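Local coordinates for protein Pcza361.24 (Amycolatopsis orientalis, PDB 3G2M) that is the N-methyltransferase MtfA, which uses S-adenosyl-L-methionine and probably methylates an amine nitrogen of glycopeptide antibiotics, at residues T231-D236 against D240-C245; G171-V176 against R259-S264. All coordinates share one frame; numbering follows the deposited sequence.

Overall arrangement
Contact 1 closes the far end of a long beta hairpin (strands 219-234 and 244-252), whereas contact 2 joins two helices, 166-179 and 254-263, on the methyltransferase fold. Their centres lie about 40 Å apart, on opposite sides of the chain's centre. Most touching residues are buried in both, but contact 1 owes part of its cover to the second subunit, while contact 2 packs among helices and sheet of its own chain. The chemistry differs accordingly: paired backbone amides and carbonyls with a proline-aromatic contact at the first, a tyrosine reaching a carboxylate at the second. Strand 244-252 leads directly into helix 254-263, and contact 1 is nested within the chain loop that contact 2 closes.

Contact 1: residues T231-D236 against D240-C245; sequences TIHPAD and DPFVVC
Ile232 and Cys245 face each other as an antiparallel hydrogen-bonded pair, and each satisfies the other's backbone through both its N-H and its carbonyl. Ile232 N donates to Cys245 O at 2.7 Å, and Cys245 N returns a bond to Ile232 O, also 2.7 Å. Each oxygen also receives a CA-H contact, Thr231 CA to Cys245 O and Val244 CA to Ile232 O, so the two carbonyls are well supplied. Ile232 and Cys245 put their side chains on the same face of the sheet, CB to CB 4.4 Å; the beta-branched isoleucine suits an extended strand, and both side chains find a further apolar neighbour in Phe50.

Past this pair the strands part and side chains take over. Pro234, which has no N-H to donate, lays its CD over one face of the Phe242 ring in a CH-pi contact, 4.1 Å from the centroid, while its CG touches Phe242 CE1 at 3.5 Å. His233 runs alongside Phe242, ND1 3.7 Å from CZ. That ND1 donates to Pro234 O at 2.9 Å from above the carbonyl plane, a turn made possible by CG standing between the backbone N and carbonyl carbon (chi1 64°). Val243 O, in contrast, is buried here without a polar partner.

Thr231 OG1 is satisfied by Thr31 OG1. Helix 32-40 packs against His233, Phe242 and Val244 through Leu37, the backbone of Phe242 and Val244 bonds to Val46, and residues 231-234 pair antiparallel with a strand of the second subunit, carrying the sheet across the interface.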
loop_
_atom_site.group_PDB
_atom_site.type_symbol
_atom_site.label_atom_id
_atom_site.label_comp_id
_atom_site.label_asym_id
_atom_site.label_seq_id
_atom_site.Cartn_x
_atom_site.Cartn_y
_atom_site.Cartn_z
ATOM N N THR A 231 -19.607 0.579 -2.287
ATOM C CA THR A 231 -20.767 -0.289 -2.435
ATOM C C THR A 231 -21.853 0.554 -3.093
ATOM O O THR A 231 -22.297 1.554 -2.522
ATOM C CB THR A 231 -21.287 -0.812 -1.065
ATOM O OG1 THR A 231 -20.245 -1.516 -0.378
ATOM C CG2 THR A 231 -22.494 -1.743 -1.257
ATOM N N ILE A 232 -22.264 0.154 -4.295
ATOM C CA ILE A 232 -23.317 0.854 -5.039
ATOM C C ILE A 232 -24.524 -0.054 -5.259
ATOM O O ILE A 232 -24.381 -1.220 -5.630
ATOM C CB ILE A 232 -22.821 1.379 -6.418
ATOM C CG1 ILE A 232 -21.465 2.078 -6.280
ATOM C CG2 ILE A 232 -23.861 2.326 -7.042
ATOM C CD1 ILE A 232 -20.752 2.338 -7.600
ATOM N N HIS A 233 -25.710 0.498 -5.027
ATOM C CA HIS A 233 -26.963 -0.215 -5.233
ATOM C C HIS A 233 -28.046 0.792 -5.616
ATOM O O HIS A 233 -27.911 1.979 -5.316
ATOM C CB HIS A 233 -27.361 -0.960 -3.957
ATOM C CG HIS A 233 -27.642 -0.059 -2.797
ATOM N ND1 HIS A 233 -28.882 0.495 -2.571
ATOM C CD2 HIS A 233 -26.840 0.393 -1.803
ATOM C CE1 HIS A 233 -28.836 1.243 -1.482
ATOM N NE2 HIS A 233 -27.608 1.199 -1.000
ATOM N N PRO A 234 -29.119 0.330 -6.291
ATOM C CA PRO A 234 -30.222 1.242 -6.604
ATOM C C PRO A 234 -30.959 1.708 -5.348
ATOM O O PRO A 234 -31.074 0.950 -4.380
ATOM C CB PRO A 234 -31.141 0.399 -7.494
ATOM C CG PRO A 234 -30.797 -1.011 -7.187
ATOM C CD PRO A 234 -29.353 -1.031 -6.812
ATOM N N ALA A 235 -31.440 2.949 -5.370
ATOM C CA ALA A 235 -32.108 3.552 -4.213
ATOM C C ALA A 235 -33.484 2.948 -3.926
ATOM O O ALA A 235 -33.974 3.037 -2.798
ATOM C CB ALA A 235 -32.215 5.063 -4.389
ATOM N N ASP A 236 -34.093 2.336 -4.942
ATOM C CA ASP A 236 -35.442 1.776 -4.826
ATOM C C ASP A 236 -35.526 0.637 -3.801
ATOM O O ASP A 236 -36.131 0.808 -2.738
ATOM C CB ASP A 236 -35.971 1.334 -6.199
ATOM C CG ASP A 236 -37.467 1.044 -6.189
ATOM O OD1 ASP A 236 -38.178 1.552 -7.084
ATOM O OD2 ASP A 236 -37.937 0.309 -5.291
ATOM N N ASP A 240 -35.467 -5.528 -8.663
ATOM C CA ASP A 240 -35.519 -6.855 -9.273
ATOM C C ASP A 240 -35.164 -6.812 -10.767
ATOM O O ASP A 240 -35.976 -6.364 -11.587
ATOM C CB ASP A 240 -36.897 -7.494 -9.059
ATOM C CG ASP A 240 -36.930 -8.979 -9.415
ATOM O OD1 ASP A 240 -35.909 -9.526 -9.892
ATOM O OD2 ASP A 240 -37.995 -9.603 -9.214
ATOM N N PRO A 241 -33.948 -7.275 -11.123
ATOM C CA PRO A 241 -32.908 -7.717 -10.183
ATOM C C PRO A 241 -32.282 -6.564 -9.398
ATOM O O PRO A 241 -32.157 -5.452 -9.916
ATOM C CB PRO A 241 -31.864 -8.371 -11.091
ATOM C CG PRO A 241 -32.062 -7.743 -12.424
ATOM C CD PRO A 241 -33.526 -7.430 -12.528
ATOM N N PHE A 242 -31.908 -6.838 -8.152
ATOM C CA PHE A 242 -31.252 -5.854 -7.301
ATOM C C PHE A 242 -29.745 -6.112 -7.307
ATOM O O PHE A 242 -29.256 -6.991 -6.591
ATOM C CB PHE A 242 -31.821 -5.934 -5.879
ATOM C CG PHE A 242 -31.424 -4.783 -4.995
ATOM C CD1 PHE A 242 -32.140 -3.590 -5.020
ATOM C CD2 PHE A 242 -30.347 -4.898 -4.127
ATOM C CE1 PHE A 242 -31.778 -2.522 -4.196
ATOM C CE2 PHE A 242 -29.977 -3.836 -3.304
ATOM C CZ PHE A 242 -30.698 -2.646 -3.337
ATOM N N VAL A 243 -29.016 -5.362 -8.134
ATOM C CA VAL A 243 -27.573 -5.555 -8.266
ATOM C C VAL A 243 -26.776 -4.648 -7.329
ATOM O O VAL A 243 -26.902 -3.418 -7.364
ATOM C CB VAL A 243 -27.066 -5.426 -9.737
ATOM C CG1 VAL A 243 -27.806 -6.404 -10.652
ATOM C CG2 VAL A 243 -27.186 -3.992 -10.254
ATOM N N VAL A 244 -25.971 -5.277 -6.481
ATOM C CA VAL A 244 -25.097 -4.558 -5.561
ATOM C C VAL A 244 -23.671 -4.653 -6.101
ATOM O O VAL A 244 -23.115 -5.748 -6.221
ATOM C CB VAL A 244 -25.190 -5.121 -4.123
ATOM C CG1 VAL A 244 -24.381 -4.264 -3.148
ATOM C CG2 VAL A 244 -26.641 -5.198 -3.671
ATOM N N CYS A 245 -23.102 -3.500 -6.450
ATOM C CA CYS A 245 -21.768 -3.436 -7.040
ATOM C C CYS A 245 -20.746 -3.005 -5.996
ATOM O O CYS A 245 -20.929 -1.985 -5.334
ATOM C CB CYS A 245 -21.747 -2.459 -8.220
ATOM S SG CYS A 245 -22.961 -2.797 -9.514
#

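Contact 2: residues G171-V176 against R259-S264; sequences GLYASV and RELVRS
Tyr173 reaches from helix 166-179 to helix 254-263 and meets Glu260, Leu261 and Ser264 with different parts of one side chain. The two helices belong to the Rossmann-like fold of S-adenosyl-L-methionine-dependent methyltransferases, whose seven-stranded sheet has, as is classic for this class, one antiparallel strand, 284-290, inserted between 184-191 and the edge strand 267-274. A long aromatic residue suits this place because it is long enough to reach from one helix to the other and still ends in a polar group.

The side chains of Tyr173 and Glu260 cross obliquely, the ring and carboxylate planes 62° apart. The tyrosine hydroxyl donates to Glu260 OE1 at 2.7 Å; the oxygen lies at the ring edge, near the ring plane, and is met on its anti side, 29° out of the carboxylate plane. Glu260 extends fully beyond CG (chi2 178°), carrying the carboxylate past the ring's end, while its CB rests 3.6 Å from Tyr173 CE2. The other oxygen, OE2, forms a salt bridge with Arg169 and accepts from Gln256, so the carboxylate is held through both oxygens, which would be expected to stabilise its negative charge.

Leu261 runs at about a right angle to Tyr173 and brings CD2 to within 3.6 Å of Tyr173 CD1. The branched apolar end suits a buried site: it also packs on Leu188 and Phe186 of strand 184-191. Ile161 of helix 158-161 touches Tyr173 as well, and the tyrosine side chain lies about 10 Å from that of Met142, a cofactor-binding residue.

Near the root of the tyrosine, Ser264 turns its hydroxyl back onto the backbone of Leu261: OG donates to Leu261 O at 2.7 Å and lies 3.5 Å from Tyr173 CB.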
loop_
_atom_site.group_PDB
_atom_site.type_symbol
_atom_site.label_atom_id
_atom_site.label_comp_id
_atom_site.label_asym_id
_atom_site.label_seq_id
_atom_site.Cartn_x
_atom_site.Cartn_y
_atom_site.Cartn_z
ATOM N N GLY A 171 9.373 2.088 -11.106
ATOM C CA GLY A 171 9.586 2.011 -12.558
ATOM C C GLY A 171 8.998 3.202 -13.290
ATOM O O GLY A 171 9.599 3.707 -14.241
ATOM N N LEU A 172 7.817 3.647 -12.857
ATOM C CA LEU A 172 7.205 4.874 -13.374
ATOM C C LEU A 172 8.116 6.088 -13.186
ATOM O O LEU A 172 8.383 6.820 -14.146
ATOM C CB LEU A 172 5.845 5.134 -12.690
ATOM C CG LEU A 172 5.199 6.528 -12.806
ATOM C CD1 LEU A 172 4.761 6.823 -14.244
ATOM C CD2 LEU A 172 4.007 6.634 -11.853
ATOM N N TYR A 173 8.591 6.298 -11.954
ATOM C CA TYR A 173 9.395 7.481 -11.639
ATOM C C TYR A 173 10.686 7.529 -12.473
ATOM O O TYR A 173 11.054 8.573 -13.012
ATOM C CB TYR A 173 9.715 7.558 -10.138
ATOM C CG TYR A 173 8.519 7.483 -9.198
ATOM C CD1 TYR A 173 7.307 8.108 -9.506
ATOM C CD2 TYR A 173 8.616 6.801 -7.981
ATOM C CE1 TYR A 173 6.219 8.037 -8.628
ATOM C CE2 TYR A 173 7.536 6.725 -7.108
ATOM C CZ TYR A 173 6.343 7.339 -7.441
ATOM O OH TYR A 173 5.271 7.254 -6.572
ATOM N N ALA A 174 11.354 6.390 -12.593
ATOM C CA ALA A 174 12.584 6.299 -13.398
ATOM C C ALA A 174 12.318 6.498 -14.887
ATOM O O ALA A 174 13.051 7.228 -15.555
ATOM C CB ALA A 174 13.292 4.969 -13.147
ATOM N N SER A 175 11.262 5.867 -15.396
ATOM C CA SER A 175 10.861 6.030 -16.795
ATOM C C SER A 175 10.592 7.499 -17.127
ATOM O O SER A 175 11.100 8.019 -18.120
ATOM C CB SER A 175 9.640 5.169 -17.123
ATOM O OG SER A 175 9.939 3.776 -17.052
ATOM N N VAL A 176 9.804 8.167 -16.284
ATOM C CA VAL A 176 9.507 9.593 -16.471
ATOM C C VAL A 176 10.784 10.447 -16.534
ATOM O O VAL A 176 10.934 11.254 -17.460
ATOM C CB VAL A 176 8.515 10.135 -15.409
ATOM C CG1 VAL A 176 8.337 11.651 -15.559
ATOM C CG2 VAL A 176 7.165 9.441 -15.535
ATOM N N ARG A 259 6.815 11.731 -0.999
ATOM C CA ARG A 259 8.004 11.100 -0.378
ATOM C C ARG A 259 8.719 10.154 -1.352
ATOM O O ARG A 259 9.955 10.118 -1.415
ATOM C CB ARG A 259 7.642 10.359 0.920
ATOM C CG ARG A 259 7.189 11.276 2.066
ATOM C CD ARG A 259 7.008 10.524 3.389
ATOM N NE ARG A 259 5.833 9.646 3.421
ATOM C CZ ARG A 259 4.618 10.014 3.835
ATOM N NH1 ARG A 259 4.386 11.254 4.257
ATOM N NH2 ARG A 259 3.628 9.128 3.834
ATOM N N GLU A 260 7.931 9.394 -2.114
ATOM C CA GLU A 260 8.472 8.468 -3.104
ATOM C C GLU A 260 9.152 9.192 -4.268
ATOM O O GLU A 260 10.218 8.771 -4.732
ATOM C CB GLU A 260 7.367 7.542 -3.632
ATOM C CG GLU A 260 6.835 6.547 -2.607
ATOM C CD GLU A 260 5.715 5.675 -3.156
ATOM O OE1 GLU A 260 5.551 5.622 -4.395
ATOM O OE2 GLU A 260 5.005 5.041 -2.344
ATOM N N LEU A 261 8.527 10.267 -4.746
ATOM C CA LEU A 261 9.114 11.090 -5.800
ATOM C C LEU A 261 10.487 11.629 -5.387
ATOM O O LEU A 261 11.450 11.535 -6.150
ATOM C CB LEU A 261 8.171 12.232 -6.180
ATOM C CG LEU A 261 6.957 11.827 -7.020
ATOM C CD1 LEU A 261 5.910 12.935 -6.986
ATOM C CD2 LEU A 261 7.389 11.521 -8.452
ATOM N N VAL A 262 10.569 12.177 -4.178
ATOM C CA VAL A 262 11.842 12.660 -3.630
ATOM C C VAL A 262 12.879 11.532 -3.557
ATOM O O VAL A 262 14.005 11.681 -4.046
ATOM C CB VAL A 262 11.655 13.356 -2.251
ATOM C CG1 VAL A 262 13.002 13.771 -1.657
ATOM C CG2 VAL A 262 10.751 14.578 -2.390
ATOM N N ARG A 263 12.489 10.400 -2.978
ATOM C CA ARG A 263 13.375 9.241 -2.904
ATOM C C ARG A 263 13.924 8.840 -4.283
ATOM O O ARG A 263 15.077 8.432 -4.392
ATOM C CB ARG A 263 12.654 8.067 -2.247
ATOM C CG ARG A 263 13.515 6.844 -1.987
ATOM C CD ARG A 263 12.807 5.859 -1.052
ATOM N NE ARG A 263 12.259 6.537 0.126
ATOM C CZ ARG A 263 10.960 6.664 0.394
ATOM N NH1 ARG A 263 10.048 6.135 -0.415
ATOM N NH2 ARG A 263 10.571 7.315 1.488
ATOM N N SER A 264 13.099 8.979 -5.322
ATOM C CA SER A 264 13.482 8.593 -6.683
ATOM C C SER A 264 14.364 9.617 -7.394
ATOM O O SER A 264 14.850 9.352 -8.499
ATOM C CB SER A 264 12.242 8.305 -7.538
ATOM O OG SER A 264 11.612 9.511 -7.946
#